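Local coordinates for probable UTP--glucose-1-phosphate uridylyltransferase YngB (Bacillus subtilis subsp. subtilis str. 168, PDB 7B1R), which catalyses the formation of UDP-glucose and diphosphate from glucose 1-phosphate and UTP, contributing to wall teichoic acid glucosylation and glycolipid formation under anaerobic fermentative growth, at residues G158-L163 with A202-Y207; Y170-T175 with E190-E195; H181-N186 with A245-G250. All coordinates share one frame; numbering follows the deposited sequence.

How the contacts relate
Followed from the N terminus, the chain first lays down strand 156-161, then passes through 170-175 into strand 182-188. Contact 2 (170-175 with 190-195) is the first loop to close, as the chain comes back past itself after that strand. Contact 1 then brings 202-207 against 158-163 and so encloses contact 2. Contact 3 starts inside both loops, at 181-186, and ends beyond them, at 245-250, so it crosses both. Strands 156-161 and 244-247 are parallel neighbours joining contacts 1 and 3, while strand 173-175 runs beside strand 182-188 and joins contacts 2 and 3. Contacts 1 and 3 are pairings within one mixed sheet; contact 2 sets a loop against the chain leading into strand 173-175.

Contact 1: residues G158-L163 with A202-Y207; sequences GVQSVL and AVMGRY
Val159 and Val203 face each other as an antiparallel non-hydrogen-bonded pair, CA to CA 4.6 Å, between strands 158-161 and 202-204, whose N-to-C directions make an angle of 128°, well short of straight antiparallel. The next pair, Gln160 with Ala202, is hydrogen-bonded in both directions: Ala202 N reaches Gln160 O at 2.9 Å and Gln160 N reaches Ala202 O at 3.3 Å. At the other end Gly158 bridges a corner in its partner. Its O accepts Met204 N at 2.8 Å, but its N gives its bond to Arg206 O at 3.3 Å, so the partner chain moves on from Met204 to Arg206 between the two bonds of one glycine, turning its corner at Gly205, whose phi is positive. Arg206 CB lies on the side of Gly158 where a side chain would stand, so the glycine leaves it room.

On the face of the valines, Val159 CG1 lies 4.1 Å from Val203 CG1. On the other face Met204, modelled as selenomethionine, does the covering. Its CG stands beside the backbone N (chi1 -70°) and a second bend (chi2 -45°) folds the chain along the first strand, where CG packs on Gln160 CB and the terminal CE comes to 3.6 Å from Gln160 O. Further along, Val162 CG1 touches Ala202 CB at 4.0 Å. Beyond CB the Gln160 chain is extended and leads away from Met204, and NE2 bonds to the carbonyls of Leu248 and Gly250. Arg206 turns away from the first strand to salt bridges with Asp133 and Glu44. The pairing is part of the mixed sheet of the GT-A nucleotidyltransferase fold, and the corner at Gly205 leads from strand 201-204 into strand 206-210, which runs antiparallel to 125-129.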
ATOM      1  N   GLY A 158      -5.436 -21.835  17.142  1.00 70.44           N
ATOM      2  CA  GLY A 158      -5.671 -22.170  15.748  1.00 76.27           C
ATOM      3  C   GLY A 158      -4.371 -22.591  15.073  1.00 83.06           C
ATOM      4  O   GLY A 158      -3.346 -21.911  15.245  1.00 78.51           O
ATOM      5  N   VAL A 159      -4.436 -23.715  14.329  1.00 76.92           N
ATOM      6  CA  VAL A 159      -3.243 -24.343  13.769  1.00 70.85           C
ATOM      7  C   VAL A 159      -3.436 -24.757  12.311  1.00 75.85           C
ATOM      8  O   VAL A 159      -4.556 -24.904  11.785  1.00 64.73           O
ATOM      9  CB  VAL A 159      -2.698 -25.530  14.593  1.00 63.68           C
ATOM     10  CG1 VAL A 159      -2.008 -25.085  15.873  1.00 60.09           C
ATOM     11  CG2 VAL A 159      -3.728 -26.631  14.846  1.00 59.35           C
ATOM     12  N   GLN A 160      -2.261 -24.912  11.688  1.00 75.90           N
ATOM     13  CA  GLN A 160      -2.035 -25.553  10.400  1.00 68.03           C
ATOM     14  C   GLN A 160      -0.635 -26.159  10.441  1.00 72.06           C
ATOM     15  O   GLN A 160       0.178 -25.837  11.327  1.00 67.57           O
ATOM     16  CB  GLN A 160      -2.231 -24.570   9.246  1.00 54.03           C
ATOM     17  CG  GLN A 160      -3.695 -24.322   8.895  1.00 55.86           C
ATOM     18  CD  GLN A 160      -3.786 -23.509   7.627  1.00 69.55           C
ATOM     19  OE1 GLN A 160      -2.800 -22.897   7.200  1.00 94.88           O
ATOM     20  NE2 GLN A 160      -4.958 -23.502   7.004  1.00 66.42           N
ATOM     21  N   SER A 161      -0.367 -27.085   9.513  1.00 75.15           N
ATOM     22  CA  SER A 161       0.968 -27.670   9.509  1.00 84.84           C
ATOM     23  C   SER A 161       1.916 -26.857   8.630  1.00 86.04           C
ATOM     24  O   SER A 161       1.483 -26.051   7.803  1.00 76.30           O
ATOM     25  CB  SER A 161       0.958 -29.119   9.154  1.00 76.84           C
ATOM     26  OG  SER A 161      -0.083 -29.377   8.233  1.00 92.10           O
ATOM     27  N   VAL A 162       3.218 -27.067   8.848  1.00 82.52           N
ATOM     28  CA  VAL A 162       4.219 -26.334   8.104  1.00 89.82           C
ATOM     29  C   VAL A 162       5.378 -27.284   7.780  1.00 91.69           C
ATOM     30  O   VAL A 162       5.495 -28.334   8.408  1.00 99.24           O
ATOM     31  CB  VAL A 162       4.603 -25.049   8.866  1.00 92.88           C
ATOM     32  CG1 VAL A 162       5.301 -25.329  10.188  1.00 88.15           C
ATOM     33  CG2 VAL A 162       5.398 -24.079   8.004  1.00118.56           C
ATOM     34  N   LEU A 163       6.181 -26.958   6.750  1.00 90.58           N
ATOM     35  CA  LEU A 163       7.312 -27.807   6.395  1.00 91.76           C
ATOM     36  C   LEU A 163       8.405 -27.580   7.438  1.00 94.75           C
ATOM     37  O   LEU A 163       8.626 -26.446   7.868  1.00 90.32           O
ATOM     38  CB  LEU A 163       7.828 -27.518   4.976  1.00 85.30           C
ATOM     39  CG  LEU A 163       6.838 -26.902   3.985  1.00108.96           C
ATOM     40  CD1 LEU A 163       7.544 -25.905   3.077  1.00 86.85           C
ATOM     41  CD2 LEU A 163       6.079 -27.958   3.166  1.00110.10           C
ATOM     42  N   ALA A 202       1.936 -25.581  13.601  1.00 92.99           N
ATOM     43  CA  ALA A 202       2.255 -24.224  14.039  1.00 86.93           C
ATOM     44  C   ALA A 202       0.998 -23.385  14.313  1.00 81.23           C
ATOM     45  O   ALA A 202      -0.031 -23.516  13.632  1.00 68.28           O
ATOM     46  CB  ALA A 202       3.160 -23.572  13.019  1.00 84.35           C
ATOM     47  N   VAL A 203       1.085 -22.512  15.329  1.00 75.91           N
ATOM     48  CA  VAL A 203      -0.034 -21.638  15.678  1.00 81.71           C
ATOM     49  C   VAL A 203      -0.096 -20.471  14.694  1.00 77.60           C
ATOM     50  O   VAL A 203       0.929 -19.838  14.409  1.00 75.30           O
ATOM     51  CB  VAL A 203       0.010 -21.147  17.138  1.00 76.41           C
ATOM     52  CG1 VAL A 203       0.072 -22.337  18.076  1.00 63.52           C
ATOM     53  CG2 VAL A 203       1.192 -20.201  17.381  1.00 98.60           C
HETATM   54  N   MSE A 204      -1.325 -20.188  14.235  1.00 69.66           N
HETATM   55  CA  MSE A 204      -1.585 -19.264  13.136  1.00 70.74           C
HETATM   56  C   MSE A 204      -2.234 -17.986  13.661  1.00 68.69           C
HETATM   57  O   MSE A 204      -3.319 -17.613  13.165  1.00 62.10           O
HETATM   58  CB  MSE A 204      -2.512 -19.903  12.087  1.00 83.99           C
HETATM   59  CG  MSE A 204      -1.905 -21.040  11.255  1.00 92.67           C
HETATM   60 SE   MSE A 204      -0.083 -20.721  10.566  1.00 98.41          SE
HETATM   61  CE  MSE A 204       0.937 -22.387  10.667  1.00117.00           C
ATOM     62  N   GLY A 205      -1.564 -17.381  14.674  1.00 54.62           N
ATOM     63  CA  GLY A 205      -1.979 -16.169  15.367  1.00 58.35           C
ATOM     64  C   GLY A 205      -3.496 -16.040  15.542  1.00 61.01           C
ATOM     65  O   GLY A 205      -4.070 -14.961  15.445  1.00 72.98           O
ATOM     66  N   ARG A 206      -4.155 -17.160  15.816  1.00 64.55           N
ATOM     67  CA  ARG A 206      -5.516 -17.128  16.322  1.00 63.38           C
ATOM     68  C   ARG A 206      -5.560 -17.795  17.697  1.00 64.72           C
ATOM     69  O   ARG A 206      -4.809 -18.728  17.968  1.00 70.27           O
ATOM     70  CB  ARG A 206      -6.426 -17.770  15.289  1.00 60.78           C
ATOM     71  CG  ARG A 206      -6.614 -16.844  14.106  1.00 53.86           C
ATOM     72  CD  ARG A 206      -7.189 -17.653  12.980  1.00 55.55           C
ATOM     73  NE  ARG A 206      -7.264 -16.824  11.793  1.00 61.95           N
ATOM     74  CZ  ARG A 206      -6.270 -16.680  10.926  1.00 73.14           C
ATOM     75  NH1 ARG A 206      -5.116 -17.319  11.133  1.00 65.81           N
ATOM     76  NH2 ARG A 206      -6.448 -15.887   9.876  1.00 68.49           N
ATOM     77  N   TYR A 207      -6.372 -17.242  18.596  1.00 67.97           N
ATOM     78  CA  TYR A 207      -6.502 -17.767  19.945  1.00 68.05           C
ATOM     79  C   TYR A 207      -7.913 -17.459  20.413  1.00 64.60           C
ATOM     80  O   TYR A 207      -8.439 -16.403  20.085  1.00 66.13           O
ATOM     81  CB  TYR A 207      -5.499 -17.140  20.911  1.00 56.16           C
ATOM     82  CG  TYR A 207      -4.052 -17.167  20.480  1.00 65.20           C
ATOM     83  CD1 TYR A 207      -3.558 -16.296  19.516  1.00 79.45           C
ATOM     84  CD2 TYR A 207      -3.141 -18.000  21.101  1.00 65.74           C
ATOM     85  CE1 TYR A 207      -2.220 -16.266  19.147  1.00 78.73           C
ATOM     86  CE2 TYR A 207      -1.798 -17.986  20.751  1.00 75.09           C
ATOM     87  CZ  TYR A 207      -1.331 -17.120  19.775  1.00 82.68           C
ATOM     88  OH  TYR A 207      -0.004 -17.131  19.453  1.00 87.71           O
TER

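Contact 2: residues Y170-T175 with E190-E195; sequences YGIINT and EKPSPE
The backbones of Tyr170-Gly171 and Glu190-Lys191 run past each other with Gly171 CA 5.0 Å from Glu190 CA, and they meet through CA-H...O contacts in place of N-H...O bonds. This is a loop-on-loop contact of the GT-A nucleotidyltransferase fold. The run Glu190-Lys191-Pro192 matches the Glu-Lys-Pro signature of sugar nucleotidyltransferases, which in relatives lies beside the sugar-phosphate pocket, and a similar placing is probable here.

Two carbonyls do most of the work. Tyr170 O receives Lys191 CA at 3.2 Å, with an angle of 156° at the hydrogen, and also has Lys191 CB at 3.5 Å and Pro192 CD at 3.6 Å, so that oxygen lies against both residues. In return Glu190 O accepts the CA of Gly171 at 3.3 Å.

The Glu190 side chain sets out away from the other segment but bends back at chi2, so that OE2 comes to 4.1 Å from Gly171 CA and bonds to Thr231 OG1. The Tyr170 side chain leaves the other segment altogether: its ring packs against Ala202 and Met204, and its OH is hydrogen-bonded to Arg252 NH1. Lys191 likewise leads its amino group away. Pro192 O is hydrogen-bonded to Ser168 OG.

The apolar part of the contact falls to two residues whose side chains cross at about a right angle. Ile172 turns CG1 to the side of its own backbone N (chi1 -54°), and from there CG1 meets the proline ring at Pro192 CG, 3.8 Å away.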
ATOM      1  N   TYR A 170       7.668 -20.109  14.042  1.00 86.50           N
ATOM      2  CA  TYR A 170       6.372 -20.271  14.674  1.00 89.31           C
ATOM      3  C   TYR A 170       6.488 -20.772  16.114  1.00 93.63           C
ATOM      4  O   TYR A 170       7.578 -21.073  16.599  1.00100.17           O
ATOM      5  CB  TYR A 170       5.537 -21.255  13.865  1.00 83.10           C
ATOM      6  CG  TYR A 170       5.164 -20.822  12.474  1.00 81.25           C
ATOM      7  CD1 TYR A 170       4.213 -19.834  12.272  1.00 91.53           C
ATOM      8  CD2 TYR A 170       5.699 -21.451  11.358  1.00 83.27           C
ATOM      9  CE1 TYR A 170       3.832 -19.454  10.992  1.00 92.67           C
ATOM     10  CE2 TYR A 170       5.326 -21.089  10.069  1.00 81.96           C
ATOM     11  CZ  TYR A 170       4.392 -20.082   9.890  1.00 82.85           C
ATOM     12  OH  TYR A 170       3.994 -19.682   8.654  1.00 64.65           O
ATOM     13  N   GLY A 171       5.334 -20.796  16.796  1.00 96.27           N
ATOM     14  CA  GLY A 171       5.130 -21.580  18.000  1.00 73.89           C
ATOM     15  C   GLY A 171       4.530 -22.928  17.620  1.00 77.83           C
ATOM     16  O   GLY A 171       3.580 -22.990  16.823  1.00 75.99           O
ATOM     17  N   ILE A 172       5.111 -24.000  18.180  1.00 74.21           N
ATOM     18  CA  ILE A 172       4.731 -25.345  17.780  1.00 74.13           C
ATOM     19  C   ILE A 172       4.050 -26.065  18.937  1.00 75.77           C
ATOM     20  O   ILE A 172       4.558 -26.081  20.062  1.00 82.89           O
ATOM     21  CB  ILE A 172       5.949 -26.116  17.244  1.00 83.42           C
ATOM     22  CG1 ILE A 172       6.658 -25.345  16.124  1.00 86.66           C
ATOM     23  CG2 ILE A 172       5.554 -27.521  16.816  1.00 81.42           C
ATOM     24  CD1 ILE A 172       5.801 -25.089  14.903  1.00 86.89           C
ATOM     25  N   ILE A 173       2.873 -26.608  18.607  1.00 78.30           N
ATOM     26  CA  ILE A 173       2.008 -27.448  19.418  1.00 73.47           C
ATOM     27  C   ILE A 173       2.767 -28.733  19.726  1.00 77.93           C
ATOM     28  O   ILE A 173       3.772 -29.040  19.093  1.00 83.74           O
ATOM     29  CB  ILE A 173       0.807 -27.801  18.540  1.00 70.01           C
ATOM     30  CG1 ILE A 173      -0.498 -27.855  19.304  1.00 79.07           C
ATOM     31  CG2 ILE A 173       1.055 -29.133  17.879  1.00 70.36           C
ATOM     32  CD1 ILE A 173      -1.359 -28.965  18.751  1.00103.87           C
ATOM     33  N   ASN A 174       2.257 -29.511  20.680  1.00 85.31           N
ATOM     34  CA  ASN A 174       2.922 -30.741  21.072  1.00 82.51           C
ATOM     35  C   ASN A 174       1.857 -31.716  21.541  1.00 77.77           C
ATOM     36  O   ASN A 174       1.584 -31.790  22.736  1.00 75.30           O
ATOM     37  CB  ASN A 174       3.971 -30.517  22.167  1.00 84.20           C
ATOM     38  CG  ASN A 174       4.482 -31.794  22.803  1.00 84.09           C
ATOM     39  OD1 ASN A 174       3.959 -32.885  22.551  1.00 85.86           O
ATOM     40  ND2 ASN A 174       5.511 -31.662  23.625  1.00 79.18           N
ATOM     41  N   THR A 175       1.290 -32.457  20.585  1.00 78.23           N
ATOM     42  CA  THR A 175       0.092 -33.232  20.860  1.00 92.29           C
ATOM     43  C   THR A 175       0.408 -34.557  21.554  1.00105.68           C
ATOM     44  O   THR A 175       1.565 -34.953  21.720  1.00 94.47           O
ATOM     45  CB  THR A 175      -0.682 -33.567  19.586  1.00 90.28           C
ATOM     46  OG1 THR A 175      -0.252 -32.647  18.593  1.00 99.68           O
ATOM     47  CG2 THR A 175      -2.173 -33.451  19.787  1.00 90.57           C
ATOM     48  N   GLU A 190       8.559 -22.076  22.212  1.00 83.91           N
ATOM     49  CA  GLU A 190       8.423 -20.726  21.600  1.00 92.04           C
ATOM     50  C   GLU A 190       8.826 -20.862  20.137  1.00 93.41           C
ATOM     51  O   GLU A 190       8.085 -21.455  19.450  1.00 85.68           O
ATOM     52  CB  GLU A 190       9.078 -19.567  22.340  1.00 97.65           C
ATOM     53  CG  GLU A 190       8.376 -18.250  22.032  1.00108.21           C
ATOM     54  CD  GLU A 190       7.343 -18.251  20.908  1.00123.43           C
ATOM     55  OE1 GLU A 190       7.459 -17.413  20.005  1.00139.91           O
ATOM     56  OE2 GLU A 190       6.408 -19.059  20.951  1.00132.69           O
ATOM     57  N   LYS A 191       9.951 -20.340  19.674  1.00116.73           N
ATOM     58  CA  LYS A 191      10.260 -20.598  18.244  1.00130.97           C
ATOM     59  C   LYS A 191      11.454 -21.535  18.221  1.00112.10           C
ATOM     60  O   LYS A 191      12.564 -21.005  18.215  1.00101.61           O
ATOM     61  CB  LYS A 191      10.513 -19.291  17.493  1.00142.21           C
ATOM     62  CG  LYS A 191      11.017 -18.133  18.341  1.00130.50           C
ATOM     63  CD  LYS A 191      12.524 -18.114  18.508  1.00128.25           C
ATOM     64  CE  LYS A 191      13.018 -16.993  19.398  1.00119.28           C
ATOM     65  NZ  LYS A 191      12.907 -17.339  20.835  1.00131.07           N
ATOM     66  N   PRO A 192      11.330 -23.037  18.170  1.00105.98           N
ATOM     67  CA  PRO A 192      12.254 -24.130  18.329  1.00106.15           C
ATOM     68  C   PRO A 192      13.074 -24.404  17.068  1.00112.13           C
ATOM     69  O   PRO A 192      12.598 -24.180  15.986  1.00118.85           O
ATOM     70  CB  PRO A 192      11.312 -25.316  18.527  1.00 96.92           C
ATOM     71  CG  PRO A 192      10.149 -24.971  17.656  1.00100.93           C
ATOM     72  CD  PRO A 192       9.986 -23.482  17.843  1.00 97.66           C
ATOM     73  N   SER A 193      14.301 -24.866  17.289  1.00107.54           N
ATOM     74  CA  SER A 193      15.206 -25.368  16.264  1.00107.53           C
ATOM     75  C   SER A 193      14.603 -26.638  15.668  1.00108.88           C
ATOM     76  O   SER A 193      13.951 -27.396  16.382  1.00112.41           O
ATOM     77  CB  SER A 193      16.553 -25.646  16.838  1.00107.13           C
ATOM     78  OG  SER A 193      16.679 -25.027  18.102  1.00131.65           O
ATOM     79  N   PRO A 194      14.809 -26.914  14.357  1.00101.24           N
ATOM     80  CA  PRO A 194      13.964 -27.864  13.619  1.00100.06           C
ATOM     81  C   PRO A 194      13.840 -29.279  14.183  1.00115.67           C
ATOM     82  O   PRO A 194      12.956 -30.027  13.751  1.00114.18           O
ATOM     83  CB  PRO A 194      14.591 -27.895  12.220  1.00 90.15           C
ATOM     84  CG  PRO A 194      15.309 -26.562  12.121  1.00 99.69           C
ATOM     85  CD  PRO A 194      15.853 -26.313  13.512  1.00 96.04           C
ATOM     86  N   GLU A 195      14.722 -29.626  15.141  1.00126.54           N
ATOM     87  CA  GLU A 195      14.768 -30.948  15.759  1.00134.11           C
ATOM     88  C   GLU A 195      14.255 -30.880  17.203  1.00127.73           C
ATOM     89  O   GLU A 195      13.625 -31.824  17.690  1.00114.43           O
ATOM     90  CB  GLU A 195      16.163 -31.579  15.613  1.00136.03           C
ATOM     91  CG  GLU A 195      17.229 -31.016  16.547  1.00138.31           C
ATOM     92  CD  GLU A 195      17.438 -29.516  16.453  1.00140.31           C
ATOM     93  OE1 GLU A 195      16.641 -28.773  17.050  1.00144.73           O
ATOM     94  OE2 GLU A 195      18.383 -29.094  15.768  1.00135.69           O
TER

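Contact 3: residues H181-N186 with A245-G250; sequences HVYEVN and ARLLEG
Ala245 opens the second segment opposite Tyr183, and the two form a hydrogen-bonded antiparallel pair: Tyr183 N reaches Ala245 O at 2.9 Å and Ala245 N reaches Tyr183 O at 3.2 Å. Strands 182-186 and 245-247 run at 147° to each other, with their axes 4.7 Å apart at closest approach. The methyl group of Ala245 sits against Val185, whose CG2, lying beside its own backbone N, comes to 3.5 Å from Ala245 CB. Ile173 of the neighbouring strand packs on the same two side chains.

Arg246 comes next, in the non-hydrogen-bonded pair with Val182. With CG anti to the backbone N, a bend at chi2 (78°) carries its side chain forward to the level of Leu247, where it lies beside His181, the two side chains pointing the same way. There the guanidinium stacks on the imidazole, centres 4.7 Å apart and planes 30° from parallel, though the fine placing of NH1 is doubtful. Gln144 and Val148 of helix 141-152 also pack on this arginine, so it links the strand end to the helix.

Leu247 gives its N to His181 O at 3.0 Å, the last backbone bond of the pairing. Its side chain leaves on the face of Tyr183 and lays CD1 4.0 Å from Tyr183 CE1. Beyond it the chain leaves the first segment: Leu248 points away from it and packs on Leu145 of helix 141-152, while the Glu249 carboxylate accepts the backbone N-H groups of Glu138 and Thr139. The whole is an antiparallel pairing in the mixed sheet of the GT-A nucleotidyltransferase fold, with strand 244-247 set between strands 182-188 and 156-161.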
ATOM      1  N   HIS A 181     -11.124 -32.703  13.957  1.00104.99           N
ATOM      2  CA  HIS A 181     -10.249 -31.598  13.578  1.00 86.29           C
ATOM      3  C   HIS A 181      -9.556 -30.959  14.779  1.00 82.40           C
ATOM      4  O   HIS A 181      -9.013 -29.859  14.683  1.00 88.84           O
ATOM      5  CB  HIS A 181     -11.056 -30.508  12.878  1.00 96.18           C
ATOM      6  CG  HIS A 181     -11.640 -30.937  11.580  1.00115.26           C
ATOM      7  ND1 HIS A 181     -10.849 -31.148  10.462  1.00100.41           N
ATOM      8  CD2 HIS A 181     -12.924 -31.161  11.216  1.00117.07           C
ATOM      9  CE1 HIS A 181     -11.621 -31.498   9.458  1.00120.67           C
ATOM     10  NE2 HIS A 181     -12.902 -31.504   9.897  1.00135.42           N
ATOM     11  N   VAL A 182      -9.554 -31.654  15.911  1.00 72.90           N
ATOM     12  CA  VAL A 182      -9.141 -31.018  17.148  1.00 73.31           C
ATOM     13  C   VAL A 182      -7.942 -31.784  17.693  1.00 75.53           C
ATOM     14  O   VAL A 182      -8.099 -32.907  18.151  1.00 86.58           O
ATOM     15  CB  VAL A 182     -10.310 -31.024  18.158  1.00 74.51           C
ATOM     16  CG1 VAL A 182      -9.970 -30.419  19.528  1.00 66.35           C
ATOM     17  CG2 VAL A 182     -11.591 -30.447  17.566  1.00 65.76           C
ATOM     18  N   TYR A 183      -6.749 -31.188  17.648  1.00 77.16           N
ATOM     19  CA  TYR A 183      -5.586 -31.816  18.262  1.00 80.41           C
ATOM     20  C   TYR A 183      -5.663 -31.566  19.760  1.00 79.35           C
ATOM     21  O   TYR A 183      -6.516 -30.798  20.190  1.00 95.67           O
ATOM     22  CB  TYR A 183      -4.275 -31.414  17.568  1.00 94.28           C
ATOM     23  CG  TYR A 183      -4.093 -32.007  16.185  1.00109.96           C
ATOM     24  CD1 TYR A 183      -5.052 -31.797  15.199  1.00111.84           C
ATOM     25  CD2 TYR A 183      -2.983 -32.777  15.846  1.00 92.25           C
ATOM     26  CE1 TYR A 183      -4.931 -32.330  13.927  1.00106.65           C
ATOM     27  CE2 TYR A 183      -2.841 -33.306  14.568  1.00 97.58           C
ATOM     28  CZ  TYR A 183      -3.822 -33.088  13.608  1.00107.49           C
ATOM     29  OH  TYR A 183      -3.773 -33.609  12.342  1.00102.11           O
ATOM     30  N   GLU A 184      -4.826 -32.253  20.543  1.00 75.81           N
ATOM     31  CA  GLU A 184      -4.913 -32.179  21.995  1.00 83.14           C
ATOM     32  C   GLU A 184      -3.566 -31.717  22.560  1.00 87.33           C
ATOM     33  O   GLU A 184      -2.789 -32.503  23.100  1.00108.22           O
ATOM     34  CB  GLU A 184      -5.523 -33.459  22.599  1.00 71.85           C
ATOM     35  N   VAL A 185      -3.315 -30.412  22.428  1.00 85.80           N
ATOM     36  CA  VAL A 185      -2.063 -29.773  22.811  1.00 82.73           C
ATOM     37  C   VAL A 185      -1.682 -30.175  24.225  1.00 73.31           C
ATOM     38  O   VAL A 185      -2.473 -29.996  25.137  1.00 68.27           O
ATOM     39  CB  VAL A 185      -2.179 -28.238  22.775  1.00 75.18           C
ATOM     40  CG1 VAL A 185      -0.810 -27.592  22.870  1.00 57.65           C
ATOM     41  CG2 VAL A 185      -2.995 -27.737  21.585  1.00 67.22           C
ATOM     42  N   ASN A 186      -0.439 -30.627  24.389  1.00 84.44           N
ATOM     43  CA  ASN A 186       0.050 -31.074  25.680  1.00 86.27           C
ATOM     44  C   ASN A 186       1.118 -30.110  26.166  1.00 77.31           C
ATOM     45  O   ASN A 186       1.386 -30.062  27.361  1.00 78.28           O
ATOM     46  CB  ASN A 186       0.528 -32.529  25.643  1.00 91.42           C
ATOM     47  CG  ASN A 186      -0.608 -33.482  25.930  1.00100.80           C
ATOM     48  OD1 ASN A 186      -1.161 -34.084  25.011  1.00101.64           O
ATOM     49  ND2 ASN A 186      -0.996 -33.570  27.195  1.00107.36           N
ATOM     50  N   ALA A 245      -6.382 -27.571  20.101  1.00 73.83           N
ATOM     51  CA  ALA A 245      -6.018 -26.914  18.863  1.00 67.65           C
ATOM     52  C   ALA A 245      -6.974 -27.296  17.736  1.00 68.15           C
ATOM     53  O   ALA A 245      -7.486 -28.408  17.664  1.00 82.11           O
ATOM     54  CB  ALA A 245      -4.585 -27.203  18.540  1.00 59.99           C
ATOM     55  N   ARG A 246      -7.232 -26.343  16.848  1.00 64.67           N
ATOM     56  CA  ARG A 246      -8.123 -26.630  15.747  1.00 69.17           C
ATOM     57  C   ARG A 246      -7.314 -26.510  14.470  1.00 78.98           C
ATOM     58  O   ARG A 246      -6.673 -25.481  14.252  1.00 87.03           O
ATOM     59  CB  ARG A 246      -9.287 -25.644  15.750  1.00 65.46           C
ATOM     60  CG  ARG A 246     -10.033 -25.538  14.430  1.00 66.35           C
ATOM     61  CD  ARG A 246     -10.949 -26.728  14.308  1.00 68.69           C
ATOM     62  NE  ARG A 246     -12.097 -26.478  13.455  1.00 77.49           N
ATOM     63  CZ  ARG A 246     -12.187 -26.889  12.196  1.00 84.85           C
ATOM     64  NH1 ARG A 246     -11.175 -27.552  11.661  1.00 99.91           N
ATOM     65  NH2 ARG A 246     -13.276 -26.637  11.480  1.00 86.92           N
ATOM     66  N   LEU A 247      -7.339 -27.581  13.666  1.00 77.49           N
ATOM     67  CA  LEU A 247      -6.787 -27.511  12.331  1.00 74.83           C
ATOM     68  C   LEU A 247      -7.695 -26.621  11.488  1.00 82.81           C
ATOM     69  O   LEU A 247      -8.904 -26.830  11.434  1.00 85.72           O
ATOM     70  CB  LEU A 247      -6.688 -28.921  11.757  1.00 77.07           C
ATOM     71  CG  LEU A 247      -5.585 -29.071  10.715  1.00 84.08           C
ATOM     72  CD1 LEU A 247      -4.223 -29.310  11.368  1.00 79.65           C
ATOM     73  CD2 LEU A 247      -5.951 -30.174   9.738  1.00 84.54           C
ATOM     74  N   LEU A 248      -7.096 -25.608  10.859  1.00 76.29           N
ATOM     75  CA  LEU A 248      -7.877 -24.556  10.245  1.00 76.38           C
ATOM     76  C   LEU A 248      -8.194 -24.915   8.797  1.00 82.61           C
ATOM     77  O   LEU A 248      -7.300 -25.152   7.993  1.00 85.40           O
ATOM     78  CB  LEU A 248      -7.086 -23.254  10.373  1.00 78.86           C
ATOM     79  CG  LEU A 248      -6.958 -22.743  11.802  1.00 77.31           C
ATOM     80  CD1 LEU A 248      -6.447 -21.324  11.818  1.00 69.35           C
ATOM     81  CD2 LEU A 248      -8.305 -22.801  12.494  1.00 83.15           C
ATOM     82  N   GLU A 249      -9.488 -24.919   8.483  1.00 80.86           N
ATOM     83  CA  GLU A 249     -10.001 -25.386   7.216  1.00 86.99           C
ATOM     84  C   GLU A 249      -9.204 -24.806   6.046  1.00 98.24           C
ATOM     85  O   GLU A 249      -8.590 -25.573   5.303  1.00138.19           O
ATOM     86  CB  GLU A 249     -11.511 -25.152   7.158  1.00107.82           C
ATOM     87  CG  GLU A 249     -12.115 -25.253   5.763  1.00124.10           C
ATOM     88  CD  GLU A 249     -12.826 -24.010   5.241  1.00132.85           C
ATOM     89  OE1 GLU A 249     -13.520 -23.344   6.034  1.00140.27           O
ATOM     90  OE2 GLU A 249     -12.704 -23.716   4.031  1.00140.20           O
ATOM     91  N   GLY A 250      -9.184 -23.479   5.872  1.00 75.02           N
ATOM     92  CA  GLY A 250      -8.953 -22.952   4.524  1.00 87.10           C
ATOM     93  C   GLY A 250      -7.510 -22.615   4.098  1.00 81.42           C
ATOM     94  O   GLY A 250      -6.523 -23.104   4.654  1.00 81.21           O
TER